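Local coordinates for protein inositol-3-phosphate synthase (Caenorhabditis elegans, PDB 1VKO) that belongs to the myo-inositol-1-phosphate synthase family, of the Rossmann-fold clan, and binds nicotinamide-adenine-dinucleotide, at residues Val410-Cys422 / Thr431-Leu443. Sequence-based numbering, arbitrary orientation.
Sequences VADSKRAMDEYIC and TFVVHNTCEDSLL. With K (potassium ion), chain B; NAD (nicotinamide-adenine-dinucleotide), chain G; POP (pyrophosphate 2-), chain H.
An antiparallel beta hairpin joins Ser413-Cys422 to Thr431-Glu439, and its open end, where the helix starting at Asp440 begins, reaches the potassium and NAD site. There Asp412 grips the first turn of that helix three times. Its O accepts Asp440 N; OD2 accepts Ser441 N through its syn lone pair (3.1 Å, N-H...O 162°); and OD1 takes Ser441 OG at 2.8 Å, from above the carboxylate plane. CG lies anti to the backbone N (chi1 -167°), which carries both oxygens to Ser441, whose OG also ligates potassium at 3.2 Å. Asn87 and Asn358 also donate hydrogen bonds to Asp412 OD1 through their ND2 atoms.

Paired backbone bonds fix the register, as at Ala416 N to Asn436 O (3.1 Å, 165°). On the face of Lys414 and Cys438, the lysine chain crosses the side chain of Asp440, in the helix, at about a right angle, bends at chi2 and chi4, and delivers NZ to pyrophosphate O2 at 2.7 Å. The opposite face carries Met417, whose SD sits at the edge of the His435 ring, 4.8 Å from its centroid, while Met417 CG comes to 3.4 Å from His435 ND1. Beyond Thr431-Thr437, a strand of the second subunit continues the sheet.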
ATOM      1  N   VAL A 410      14.843   9.617  -4.737  1.00 40.77           N
ATOM      2  CA  VAL A 410      14.924   8.151  -4.627  1.00 37.07           C
ATOM      3  C   VAL A 410      16.127   7.549  -5.408  1.00 37.01           C
ATOM      4  O   VAL A 410      16.516   6.402  -5.172  1.00 38.29           O
ATOM      5  CB  VAL A 410      13.557   7.466  -4.981  1.00 34.63           C
ATOM      6  CG1 VAL A 410      12.399   8.158  -4.237  1.00 33.13           C
ATOM      7  CG2 VAL A 410      13.289   7.463  -6.473  1.00 23.13           C
ATOM      8  N   ALA A 411      16.702   8.331  -6.324  1.00 35.65           N
ATOM      9  CA  ALA A 411      17.908   7.954  -7.089  1.00 35.83           C
ATOM     10  C   ALA A 411      17.758   6.623  -7.872  1.00 38.30           C
ATOM     11  O   ALA A 411      16.829   6.475  -8.702  1.00 39.11           O
ATOM     12  CB  ALA A 411      19.151   7.962  -6.163  1.00 33.49           C
ATOM     13  N   ASP A 412      18.639   5.655  -7.600  1.00 37.76           N
ATOM     14  CA  ASP A 412      18.562   4.313  -8.213  1.00 37.33           C
ATOM     15  C   ASP A 412      17.437   3.423  -7.629  1.00 35.80           C
ATOM     16  O   ASP A 412      17.113   2.352  -8.176  1.00 36.09           O
ATOM     17  CB  ASP A 412      19.908   3.590  -8.055  1.00 36.92           C
ATOM     18  CG  ASP A 412      20.002   2.351  -8.923  1.00 38.79           C
ATOM     19  OD1 ASP A 412      20.168   2.519 -10.160  1.00 44.40           O
ATOM     20  OD2 ASP A 412      19.908   1.177  -8.459  1.00 35.26           O
ATOM     21  N   SER A 413      16.869   3.850  -6.504  1.00 32.72           N
ATOM     22  CA  SER A 413      15.846   3.074  -5.822  1.00 30.82           C
ATOM     23  C   SER A 413      14.493   3.348  -6.485  1.00 34.21           C
ATOM     24  O   SER A 413      13.663   4.080  -5.911  1.00 35.69           O
ATOM     25  CB  SER A 413      15.788   3.490  -4.353  1.00 27.65           C
ATOM     26  OG  SER A 413      15.183   2.498  -3.539  1.00 22.91           O
ATOM     27  N   LYS A 414      14.249   2.808  -7.685  1.00 33.92           N
ATOM     28  CA  LYS A 414      12.933   3.098  -8.328  1.00 35.04           C
ATOM     29  C   LYS A 414      11.771   2.576  -7.482  1.00 34.34           C
ATOM     30  O   LYS A 414      11.917   1.606  -6.723  1.00 32.78           O
ATOM     31  CB  LYS A 414      12.843   2.696  -9.829  1.00 33.93           C
ATOM     32  CG  LYS A 414      12.174   1.383 -10.167  1.00 33.65           C
ATOM     33  CD  LYS A 414      10.692   1.523 -10.512  1.00 46.92           C
ATOM     34  CE  LYS A 414      10.187   0.259 -11.236  1.00 45.28           C
ATOM     35  NZ  LYS A 414      10.445   0.274 -12.707  1.00 33.90           N
ATOM     36  N   ARG A 415      10.632   3.254  -7.600  1.00 36.06           N
ATOM     37  CA  ARG A 415       9.440   2.922  -6.821  1.00 36.99           C
ATOM     38  C   ARG A 415       8.299   2.583  -7.773  1.00 37.70           C
ATOM     39  O   ARG A 415       7.839   3.454  -8.536  1.00 34.54           O
ATOM     40  CB  ARG A 415       9.045   4.095  -5.918  1.00 36.37           C
ATOM     41  CG  ARG A 415      10.160   4.532  -4.994  1.00 40.07           C
ATOM     42  CD  ARG A 415      10.542   3.467  -3.995  1.00 43.29           C
ATOM     43  NE  ARG A 415      11.876   3.699  -3.464  1.00 45.30           N
ATOM     44  CZ  ARG A 415      12.139   4.435  -2.381  1.00 48.62           C
ATOM     45  NH1 ARG A 415      11.151   5.019  -1.691  1.00 40.09           N
ATOM     46  NH2 ARG A 415      13.397   4.571  -1.980  1.00 38.03           N
ATOM     47  N   ALA A 416       7.862   1.320  -7.741  1.00 35.78           N
ATOM     48  CA  ALA A 416       6.819   0.870  -8.638  1.00 35.95           C
ATOM     49  C   ALA A 416       5.520   0.806  -7.841  1.00 35.48           C
ATOM     50  O   ALA A 416       5.434   0.091  -6.861  1.00 35.95           O
ATOM     51  CB  ALA A 416       7.174  -0.498  -9.262  1.00 35.99           C
ATOM     52  N   MET A 417       4.526   1.588  -8.242  1.00 35.63           N
ATOM     53  CA  MET A 417       3.226   1.577  -7.570  1.00 35.79           C
ATOM     54  C   MET A 417       2.162   1.158  -8.562  1.00 36.12           C
ATOM     55  O   MET A 417       1.992   1.789  -9.614  1.00 37.47           O
ATOM     56  CB  MET A 417       2.922   2.939  -6.942  1.00 34.09           C
ATOM     57  CG  MET A 417       3.805   3.204  -5.712  1.00 41.58           C
ATOM     58  SD  MET A 417       3.752   4.859  -4.995  1.00 32.00           S
ATOM     59  CE  MET A 417       2.164   4.888  -4.141  1.00 35.21           C
ATOM     60  N   ASP A 418       1.469   0.068  -8.236  1.00 36.04           N
ATOM     61  CA  ASP A 418       0.553  -0.570  -9.179  1.00 34.22           C
ATOM     62  C   ASP A 418      -0.797  -0.835  -8.562  1.00 35.85           C
ATOM     63  O   ASP A 418      -0.903  -1.121  -7.361  1.00 37.54           O
ATOM     64  CB  ASP A 418       1.115  -1.896  -9.682  1.00 32.61           C
ATOM     65  CG  ASP A 418       2.396  -1.733 -10.490  1.00 35.95           C
ATOM     66  OD1 ASP A 418       3.371  -1.177  -9.954  1.00 39.58           O
ATOM     67  OD2 ASP A 418       2.534  -2.162 -11.665  1.00 42.85           O
ATOM     68  N   GLU A 419      -1.834  -0.739  -9.392  1.00 36.12           N
ATOM     69  CA  GLU A 419      -3.167  -1.204  -9.001  1.00 34.12           C
ATOM     70  C   GLU A 419      -3.705  -2.196 -10.044  1.00 30.42           C
ATOM     71  O   GLU A 419      -3.835  -1.853 -11.221  1.00 28.09           O
ATOM     72  CB  GLU A 419      -4.105  -0.016  -8.821  1.00 32.83           C
ATOM     73  CG  GLU A 419      -5.356  -0.364  -8.050  1.00 34.21           C
ATOM     74  CD  GLU A 419      -6.442   0.675  -8.209  1.00 40.23           C
ATOM     75  OE1 GLU A 419      -6.958   0.807  -9.339  1.00 48.38           O
ATOM     76  OE2 GLU A 419      -6.794   1.339  -7.201  1.00 35.14           O
ATOM     77  N   TYR A 420      -4.005  -3.421  -9.618  1.00 30.45           N
ATOM     78  CA  TYR A 420      -4.738  -4.381 -10.480  1.00 32.33           C
ATOM     79  C   TYR A 420      -6.183  -4.569  -9.996  1.00 34.76           C
ATOM     80  O   TYR A 420      -6.419  -4.889  -8.823  1.00 32.51           O
ATOM     81  CB  TYR A 420      -4.044  -5.744 -10.518  1.00 33.05           C
ATOM     82  CG  TYR A 420      -2.623  -5.753 -11.103  1.00 27.97           C
ATOM     83  CD1 TYR A 420      -1.538  -5.146 -10.429  1.00 15.59           C
ATOM     84  CD2 TYR A 420      -2.362  -6.426 -12.314  1.00 26.44           C
ATOM     85  CE1 TYR A 420      -0.204  -5.180 -10.998  1.00 26.98           C
ATOM     86  CE2 TYR A 420      -1.045  -6.462 -12.887  1.00 37.09           C
ATOM     87  CZ  TYR A 420       0.010  -5.848 -12.223  1.00 18.23           C
ATOM     88  OH  TYR A 420       1.245  -5.924 -12.797  1.00 42.69           O
ATOM     89  N   ILE A 421      -7.141  -4.364 -10.905  1.00 36.10           N
ATOM     90  CA  ILE A 421      -8.562  -4.607 -10.633  1.00 36.07           C
ATOM     91  C   ILE A 421      -9.099  -5.679 -11.576  1.00 36.49           C
ATOM     92  O   ILE A 421      -9.065  -5.522 -12.806  1.00 36.93           O
ATOM     93  CB  ILE A 421      -9.411  -3.336 -10.797  1.00 34.39           C
ATOM     94  CG1 ILE A 421      -8.868  -2.201  -9.920  1.00 32.93           C
ATOM     95  CG2 ILE A 421     -10.878  -3.673 -10.498  1.00 30.28           C
ATOM     96  CD1 ILE A 421      -9.411  -0.816 -10.265  1.00 43.78           C
ATOM     97  N   CYS A 422      -9.622  -6.745 -10.988  1.00 33.07           N
ATOM     98  CA  CYS A 422     -10.108  -7.873 -11.750  1.00 33.11           C
ATOM     99  C   CYS A 422     -11.553  -8.034 -11.453  1.00 31.83           C
ATOM    100  O   CYS A 422     -12.005  -7.689 -10.371  1.00 29.93           O
ATOM    101  CB  CYS A 422      -9.381  -9.164 -11.346  1.00 31.54           C
ATOM    102  SG  CYS A 422      -7.653  -9.115 -11.812  1.00 39.60           S
ATOM    103  N   THR A 431      -9.334  -6.385  -5.930  1.00 31.42           N
ATOM    104  CA  THR A 431      -8.432  -5.300  -6.158  1.00 33.42           C
ATOM    105  C   THR A 431      -7.120  -5.596  -5.413  1.00 32.06           C
ATOM    106  O   THR A 431      -7.120  -5.811  -4.196  1.00 34.38           O
ATOM    107  CB  THR A 431      -9.059  -3.956  -5.679  1.00 35.36           C
ATOM    108  OG1 THR A 431     -10.363  -3.780  -6.266  1.00 31.41           O
ATOM    109  CG2 THR A 431      -8.241  -2.766  -6.208  1.00 37.25           C
ATOM    110  N   PHE A 432      -6.023  -5.621  -6.152  1.00 28.27           N
ATOM    111  CA  PHE A 432      -4.668  -5.741  -5.560  1.00 31.27           C
ATOM    112  C   PHE A 432      -3.973  -4.397  -5.720  1.00 32.35           C
ATOM    113  O   PHE A 432      -3.808  -3.911  -6.842  1.00 33.27           O
ATOM    114  CB  PHE A 432      -3.791  -6.799  -6.274  1.00 26.36           C
ATOM    115  CG  PHE A 432      -4.458  -8.170  -6.501  1.00 30.21           C
ATOM    116  CD1 PHE A 432      -5.442  -8.345  -7.486  1.00 29.43           C
ATOM    117  CD2 PHE A 432      -4.033  -9.298  -5.773  1.00 34.80           C
ATOM    118  CE1 PHE A 432      -6.040  -9.621  -7.715  1.00 44.32           C
ATOM    119  CE2 PHE A 432      -4.609 -10.596  -5.991  1.00 27.45           C
ATOM    120  CZ  PHE A 432      -5.619 -10.750  -6.961  1.00 42.50           C
ATOM    121  N   VAL A 433      -3.583  -3.787  -4.608  1.00 36.86           N
ATOM    122  CA  VAL A 433      -2.687  -2.605  -4.629  1.00 37.66           C
ATOM    123  C   VAL A 433      -1.268  -3.055  -4.229  1.00 37.58           C
ATOM    124  O   VAL A 433      -1.136  -3.785  -3.264  1.00 39.14           O
ATOM    125  CB  VAL A 433      -3.166  -1.474  -3.651  1.00 37.04           C
ATOM    126  CG1 VAL A 433      -2.206  -0.250  -3.703  1.00 33.78           C
ATOM    127  CG2 VAL A 433      -4.637  -1.052  -3.918  1.00 33.03           C
ATOM    128  N   VAL A 434      -0.224  -2.595  -4.940  1.00 38.35           N
ATOM    129  CA  VAL A 434       1.167  -3.083  -4.775  1.00 36.75           C
ATOM    130  C   VAL A 434       2.207  -1.960  -4.662  1.00 38.35           C
ATOM    131  O   VAL A 434       2.161  -1.002  -5.427  1.00 43.37           O
ATOM    132  CB  VAL A 434       1.587  -3.980  -5.986  1.00 36.64           C
ATOM    133  CG1 VAL A 434       3.043  -4.440  -5.875  1.00 29.05           C
ATOM    134  CG2 VAL A 434       0.696  -5.179  -6.109  1.00 36.11           C
ATOM    135  N   HIS A 435       3.152  -2.078  -3.729  1.00 37.87           N
ATOM    136  CA  HIS A 435       4.325  -1.182  -3.688  1.00 36.82           C
ATOM    137  C   HIS A 435       5.652  -1.976  -3.699  1.00 33.20           C
ATOM    138  O   HIS A 435       5.895  -2.800  -2.812  1.00 32.62           O
ATOM    139  CB  HIS A 435       4.252  -0.179  -2.515  1.00 34.89           C
ATOM    140  CG  HIS A 435       5.397   0.801  -2.484  1.00 44.76           C
ATOM    141  ND1 HIS A 435       5.272   2.111  -2.905  1.00 43.49           N
ATOM    142  CD2 HIS A 435       6.690   0.659  -2.087  1.00 39.48           C
ATOM    143  CE1 HIS A 435       6.435   2.732  -2.775  1.00 37.74           C
ATOM    144  NE2 HIS A 435       7.312   1.874  -2.281  1.00 33.40           N
ATOM    145  N   ASN A 436       6.500  -1.677  -4.692  1.00 31.78           N
ATOM    146  CA  ASN A 436       7.680  -2.454  -5.069  1.00 31.63           C
ATOM    147  C   ASN A 436       8.990  -1.639  -5.154  1.00 35.04           C
ATOM    148  O   ASN A 436       9.238  -0.953  -6.150  1.00 38.40           O
ATOM    149  CB  ASN A 436       7.438  -3.060  -6.442  1.00 33.14           C
ATOM    150  CG  ASN A 436       8.441  -4.137  -6.804  1.00 36.54           C
ATOM    151  OD1 ASN A 436       9.292  -4.523  -5.987  1.00 44.58           O
ATOM    152  ND2 ASN A 436       8.337  -4.652  -8.048  1.00 37.09           N
ATOM    153  N   THR A 437       9.851  -1.768  -4.147  1.00 33.33           N
ATOM    154  CA  THR A 437      11.145  -1.068  -4.121  1.00 31.67           C
ATOM    155  C   THR A 437      12.167  -1.804  -5.012  1.00 31.81           C
ATOM    156  O   THR A 437      12.633  -2.901  -4.666  1.00 30.44           O
ATOM    157  CB  THR A 437      11.626  -0.933  -2.682  1.00 29.61           C
ATOM    158  OG1 THR A 437      10.649  -0.204  -1.937  1.00 32.72           O
ATOM    159  CG2 THR A 437      12.889  -0.015  -2.590  1.00 29.69           C
ATOM    160  N   CYS A 438      12.462  -1.212  -6.179  1.00 34.30           N
ATOM    161  CA  CYS A 438      13.312  -1.829  -7.240  1.00 37.00           C
ATOM    162  C   CYS A 438      14.670  -1.140  -7.322  1.00 37.71           C
ATOM    163  O   CYS A 438      14.803  -0.013  -7.840  1.00 38.68           O
ATOM    164  CB  CYS A 438      12.648  -1.750  -8.614  1.00 33.57           C
ATOM    165  SG  CYS A 438      11.126  -2.694  -8.699  1.00 43.14           S
ATOM    166  N   GLU A 439      15.682  -1.807  -6.797  1.00 37.00           N
ATOM    167  CA  GLU A 439      17.031  -1.263  -6.869  1.00 33.03           C
ATOM    168  C   GLU A 439      17.495  -1.511  -8.284  1.00 31.14           C
ATOM    169  O   GLU A 439      18.157  -2.517  -8.560  1.00 31.11           O
ATOM    170  CB  GLU A 439      17.890  -1.958  -5.828  1.00 34.49           C
ATOM    171  CG  GLU A 439      17.305  -1.887  -4.423  1.00 35.23           C
ATOM    172  CD  GLU A 439      17.137  -0.456  -3.889  1.00 45.32           C
ATOM    173  OE1 GLU A 439      17.557   0.519  -4.566  1.00 43.14           O
ATOM    174  OE2 GLU A 439      16.572  -0.302  -2.774  1.00 40.29           O
ATOM    175  N   ASP A 440      17.089  -0.628  -9.204  1.00 29.72           N
ATOM    176  CA  ASP A 440      17.155  -0.958 -10.638  1.00 31.12           C
ATOM    177  C   ASP A 440      18.470  -1.609 -11.080  1.00 34.23           C
ATOM    178  O   ASP A 440      18.456  -2.629 -11.768  1.00 35.06           O
ATOM    179  CB  ASP A 440      16.899   0.276 -11.490  1.00 28.80           C
ATOM    180  CG  ASP A 440      15.427   0.609 -11.605  1.00 42.93           C
ATOM    181  OD1 ASP A 440      14.559  -0.304 -11.450  1.00 39.87           O
ATOM    182  OD2 ASP A 440      15.056   1.777 -11.837  1.00 48.24           O
ATOM    183  N   SER A 441      19.601  -0.999 -10.704  1.00 35.24           N
ATOM    184  CA  SER A 441      20.920  -1.457 -11.155  1.00 38.14           C
ATOM    185  C   SER A 441      21.199  -2.873 -10.657  1.00 40.33           C
ATOM    186  O   SER A 441      21.796  -3.692 -11.374  1.00 40.96           O
ATOM    187  CB  SER A 441      22.017  -0.499 -10.674  1.00 36.27           C
ATOM    188  OG  SER A 441      21.946   0.756 -11.335  1.00 35.81           O
ATOM    189  N   LEU A 442      20.756  -3.135  -9.425  1.00 41.90           N
ATOM    190  CA  LEU A 442      20.883  -4.442  -8.777  1.00 44.58           C
ATOM    191  C   LEU A 442      19.902  -5.454  -9.399  1.00 42.77           C
ATOM    192  O   LEU A 442      20.135  -6.658  -9.389  1.00 46.59           O
ATOM    193  CB  LEU A 442      20.711  -4.314  -7.253  1.00 44.09           C
ATOM    194  CG  LEU A 442      21.805  -3.557  -6.456  1.00 45.01           C
ATOM    195  CD1 LEU A 442      21.454  -3.495  -4.964  1.00 38.83           C
ATOM    196  CD2 LEU A 442      23.229  -4.138  -6.635  1.00 47.85           C
ATOM    197  N   LEU A 443      18.817  -4.959  -9.965  1.00 40.37           N
ATOM    198  CA  LEU A 443      17.942  -5.821 -10.721  1.00 35.61           C
ATOM    199  C   LEU A 443      18.516  -6.084 -12.122  1.00 30.08           C
ATOM    200  O   LEU A 443      18.533  -7.237 -12.562  1.00 32.39           O
ATOM    201  CB  LEU A 443      16.503  -5.269 -10.748  1.00 35.99           C
ATOM    202  CG  LEU A 443      15.639  -5.554  -9.500  1.00 43.04           C
ATOM    203  CD1 LEU A 443      14.343  -4.735  -9.457  1.00 38.80           C
ATOM    204  CD2 LEU A 443      15.312  -7.041  -9.358  1.00 38.76           C
TER
HETATM  205  K     K B 526      19.657   1.344 -13.482  1.00 33.13           K
HETATM  206  PA  NAD G 601      22.561   5.357 -17.016  1.00 25.23           P
HETATM  207  O1A NAD G 601      22.339   6.744 -17.389  1.00 15.07           O
HETATM  208  O2A NAD G 601      23.139   5.320 -15.662  1.00 18.41           O
HETATM  209  O5B NAD G 601      23.486   4.711 -18.130  1.00 28.60           O
HETATM  210  C5B NAD G 601      23.546   5.268 -19.409  1.00 24.71           C
HETATM  211  C4B NAD G 601      25.011   5.458 -19.754  1.00 16.86           C
HETATM  212  O4B NAD G 601      25.151   5.370 -21.154  1.00 27.42           O
HETATM  213  C3B NAD G 601      25.525   6.811 -19.352  1.00 19.58           C
HETATM  214  O3B NAD G 601      26.866   6.571 -18.955  1.00 17.06           O
HETATM  215  C2B NAD G 601      25.605   7.616 -20.618  1.00 17.79           C
HETATM  216  O2B NAD G 601      26.856   8.297 -20.536  1.00 24.24           O
HETATM  217  C1B NAD G 601      25.734   6.527 -21.678  1.00 17.26           C
HETATM  218  N9A NAD G 601      25.313   6.800 -23.076  1.00 16.04           N
HETATM  219  C8A NAD G 601      24.268   7.531 -23.555  1.00 29.17           C
HETATM  220  N7A NAD G 601      24.314   7.502 -24.906  1.00 22.19           N
HETATM  221  C5A NAD G 601      25.364   6.774 -25.327  1.00 27.77           C
HETATM  222  C6A NAD G 601      25.893   6.456 -26.591  1.00 32.19           C
HETATM  223  N6A NAD G 601      25.388   6.921 -27.745  1.00 28.02           N
HETATM  224  N1A NAD G 601      27.029   5.691 -26.654  1.00 14.67           N
HETATM  225  C2A NAD G 601      27.654   5.274 -25.515  1.00 25.60           C
HETATM  226  N3A NAD G 601      27.149   5.630 -24.305  1.00 14.80           N
HETATM  227  C4A NAD G 601      26.018   6.356 -24.186  1.00 27.36           C
HETATM  228  O3  NAD G 601      21.204   4.475 -17.114  1.00 18.80           O
HETATM  229  PN  NAD G 601      21.192   2.969 -16.598  1.00 17.82           P
HETATM  230  O1N NAD G 601      22.591   2.472 -16.670  1.00 34.71           O
HETATM  231  O2N NAD G 601      20.491   2.952 -15.311  1.00 16.31           O
HETATM  232  O5D NAD G 601      20.415   2.115 -17.737  1.00 21.97           O
HETATM  233  C5D NAD G 601      20.736   2.269 -19.109  1.00 24.86           C
HETATM  234  C4D NAD G 601      19.618   1.832 -20.074  1.00 24.67           C
HETATM  235  O4D NAD G 601      19.105   0.578 -19.696  1.00 27.08           O
HETATM  236  C3D NAD G 601      18.424   2.792 -20.129  1.00 23.94           C
HETATM  237  O3D NAD G 601      18.003   2.905 -21.460  1.00 29.51           O
HETATM  238  C2D NAD G 601      17.327   2.024 -19.437  1.00 31.80           C
HETATM  239  O2D NAD G 601      16.012   2.291 -19.899  1.00 36.09           O
HETATM  240  C1D NAD G 601      17.697   0.610 -19.791  1.00 28.92           C
HETATM  241  N1N NAD G 601      16.967  -0.232 -18.850  1.00 25.40           N
HETATM  242  C2N NAD G 601      17.222  -0.140 -17.518  1.00 13.40           C
HETATM  243  C3N NAD G 601      16.498  -0.925 -16.648  1.00 19.34           C
HETATM  244  C7N NAD G 601      17.063  -1.071 -15.286  1.00 25.56           C
HETATM  245  O7N NAD G 601      18.214  -0.290 -15.022  1.00 31.73           O
HETATM  246  N7N NAD G 601      16.499  -1.915 -14.412  1.00 25.15           N
HETATM  247  C4N NAD G 601      15.522  -1.824 -17.119  1.00 16.31           C
HETATM  248  C5N NAD G 601      15.267  -1.887 -18.471  1.00 15.55           C
HETATM  249  C6N NAD G 601      15.998  -1.070 -19.345  1.00 18.21           C
HETATM  250  P1  POP H 602      10.633  -2.828 -14.972  1.00 50.92           P
HETATM  251  O1  POP H 602      10.792  -4.341 -14.981  1.00 48.27           O
HETATM  252  O2  POP H 602      10.784  -2.305 -13.563  1.00 54.44           O
HETATM  253  O3  POP H 602       9.246  -2.466 -15.482  1.00 38.38           O
HETATM  254  O   POP H 602      11.814  -2.163 -15.883  1.00 48.93           O
HETATM  255  P2  POP H 602      12.061  -0.574 -16.159  1.00 52.01           P
HETATM  256  O4  POP H 602      13.188  -0.109 -15.243  1.00 46.73           O
HETATM  257  O5  POP H 602      12.420  -0.393 -17.628  1.00 50.61           O
HETATM  258  O6  POP H 602      10.873   0.352 -15.874  1.00 50.86           O
HETATM  259  O   HOH W   1      17.300   2.621 -13.784  1.00 36.12           O